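Side-chain contact in putative DsbA oxidoreductase SCO1869 (Streptomyces coelicolor A3, PDB 3GL5), which is probably a thiol-disulfide oxidoreductase of the DsbA family, built on a thioredoxin-like fold: residues V54-V57 against L58-L61. Numbering follows the deposited sequence.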
ATOM      1  N   VAL A  54     -21.014 -22.788  10.735  1.00 34.78           N
ATOM      2  CA  VAL A  54     -19.705 -23.386  11.058  1.00 34.50           C
ATOM      3  C   VAL A  54     -19.843 -24.902  11.031  1.00 34.78           C
ATOM      4  O   VAL A  54     -20.759 -25.465  11.606  1.00 35.30           O
ATOM      5  CB  VAL A  54     -19.165 -22.957  12.468  1.00 34.82           C
ATOM      6  CG1 VAL A  54     -17.647 -23.293  12.621  1.00 33.21           C
ATOM      7  CG2 VAL A  54     -19.419 -21.479  12.726  1.00 32.84           C
ATOM      8  N   GLN A  55     -18.912 -25.559  10.362  1.00 35.53           N
ATOM      9  CA  GLN A  55     -18.995 -26.991  10.096  1.00 36.25           C
ATOM     10  C   GLN A  55     -17.645 -27.616  10.451  1.00 35.88           C
ATOM     11  O   GLN A  55     -16.619 -26.956  10.297  1.00 34.91           O
ATOM     12  CB  GLN A  55     -19.211 -27.158   8.598  1.00 36.45           C
ATOM     13  CG  GLN A  55     -20.300 -28.134   8.228  1.00 40.22           C
ATOM     14  CD  GLN A  55     -20.355 -28.356   6.737  1.00 43.36           C
ATOM     15  OE1 GLN A  55     -19.541 -27.818   5.975  1.00 45.47           O
ATOM     16  NE2 GLN A  55     -21.334 -29.140   6.301  1.00 45.90           N
ATOM     17  N   PRO A  56     -17.622 -28.894  10.879  1.00 35.69           N
ATOM     18  CA  PRO A  56     -16.294 -29.536  10.996  1.00 35.46           C
ATOM     19  C   PRO A  56     -15.674 -29.736   9.622  1.00 35.98           C
ATOM     20  O   PRO A  56     -16.377 -30.109   8.681  1.00 36.48           O
ATOM     21  CB  PRO A  56     -16.581 -30.881  11.662  1.00 35.43           C
ATOM     22  CG  PRO A  56     -18.018 -30.779  12.180  1.00 35.78           C
ATOM     23  CD  PRO A  56     -18.724 -29.761  11.330  1.00 35.63           C
ATOM     24  N   VAL A  57     -14.377 -29.461   9.494  1.00 35.99           N
ATOM     25  CA  VAL A  57     -13.683 -29.595   8.209  1.00 36.22           C
ATOM     26  C   VAL A  57     -13.885 -30.999   7.614  1.00 37.13           C
ATOM     27  O   VAL A  57     -14.131 -31.165   6.417  1.00 36.85           O
ATOM     28  CB  VAL A  57     -12.145 -29.273   8.325  1.00 35.79           C
ATOM     29  CG1 VAL A  57     -11.392 -29.741   7.077  1.00 34.74           C
ATOM     30  CG2 VAL A  57     -11.919 -27.803   8.532  1.00 33.76           C
ATOM     31  N   LEU A  58     -13.805 -32.007   8.469  1.00 38.06           N
ATOM     32  CA  LEU A  58     -13.739 -33.375   7.989  1.00 39.62           C
ATOM     33  C   LEU A  58     -15.125 -33.821   7.431  1.00 39.85           C
ATOM     34  O   LEU A  58     -15.200 -34.521   6.413  1.00 39.53           O
ATOM     35  CB  LEU A  58     -13.294 -34.244   9.147  1.00 40.34           C
ATOM     36  CG  LEU A  58     -12.416 -35.441   8.870  1.00 42.73           C
ATOM     37  CD1 LEU A  58     -11.023 -35.143   9.436  1.00 42.23           C
ATOM     38  CD2 LEU A  58     -13.120 -36.611   9.569  1.00 42.86           C
ATOM     39  N   THR A  59     -16.190 -33.347   8.090  1.00 39.99           N
ATOM     40  CA  THR A  59     -17.579 -33.443   7.628  1.00 40.76           C
ATOM     41  C   THR A  59     -17.760 -32.785   6.270  1.00 40.31           C
ATOM     42  O   THR A  59     -18.398 -33.354   5.378  1.00 40.11           O
ATOM     43  CB  THR A  59     -18.551 -32.756   8.638  1.00 41.25           C
ATOM     44  OG1 THR A  59     -18.332 -33.297   9.938  1.00 42.22           O
ATOM     45  CG2 THR A  59     -20.013 -32.956   8.256  1.00 41.51           C
HETATM   46  N   MSE A  60     -17.211 -31.577   6.129  0.50 39.90           N
HETATM   47  CA  MSE A  60     -17.262 -30.824   4.872  0.50 39.61           C
HETATM   48  C   MSE A  60     -16.627 -31.599   3.722  0.50 39.71           C
HETATM   49  O   MSE A  60     -17.181 -31.657   2.627  0.50 39.51           O
HETATM   50  CB  MSE A  60     -16.573 -29.460   5.018  0.50 39.52           C
HETATM   51  CG  MSE A  60     -16.132 -28.836   3.688  0.50 38.83           C
HETATM   52 SE   MSE A  60     -14.834 -27.394   3.947  0.35 38.94          SE
HETATM   53  CE  MSE A  60     -13.231 -28.292   3.340  0.50 36.86           C
ATOM     54  N   LEU A  61     -15.463 -32.192   3.975  1.00 39.78           N
ATOM     55  CA  LEU A  61     -14.762 -32.961   2.946  1.00 40.39           C
ATOM     56  C   LEU A  61     -15.566 -34.201   2.526  1.00 40.73           C
ATOM     57  O   LEU A  61     -15.802 -34.452   1.350  1.00 40.93           O
ATOM     58  CB  LEU A  61     -13.360 -33.343   3.421  1.00 39.76           C
ATOM     59  CG  LEU A  61     -12.517 -32.081   3.625  1.00 39.79           C
ATOM     60  CD1 LEU A  61     -11.183 -32.395   4.257  1.00 40.45           C
ATOM     61  CD2 LEU A  61     -12.333 -31.339   2.328  1.00 38.57           C
TER
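Pro56 and Val57 start the helix 57-64 with two successive i to i+4 bonds: Met60 N reaches Pro56 O over 3.1 Å, and Leu61 N reaches Val57 O over 3.0 Å at an N-H...O angle of 156°. This is how a short strand, 55-56, can pass straight into a helix, with Pro56 as N-cap residue. The proline nitrogen carries no hydrogen, but the bond to Met60 calls only on the carbonyl oxygen of Pro56. The ring packs obliquely against Thr59, whose OG1 sits 3.4 Å from Pro56 CG. Thr59 OG1 lies on that side because it is turned anti to its own carbonyl carbon (chi1 -54°). Just before Pro56, the Gln55 side chain, extended beyond CG, crosses that of selenomethionine Met60 at about a right angle, bringing OE1 to 3.5 Å from Met60 CB. The buried Val57 and the partly exposed Leu61 run alongside each other, pointing the same way, with Val57 CG1 3.9 Å from Leu61 CD1. Val57 also bonds through its backbone to Arg95 and touches His97 of strand 96-97, while Leu61 meets Ala72 and Glu76 of helix 69-85. The chemistry is thus divided: backbone bonds take up the carbonyls of Pro56 and Val57, fixing the helix start, while the Val57 and Leu61 side chains pack along it and reach its neighbours.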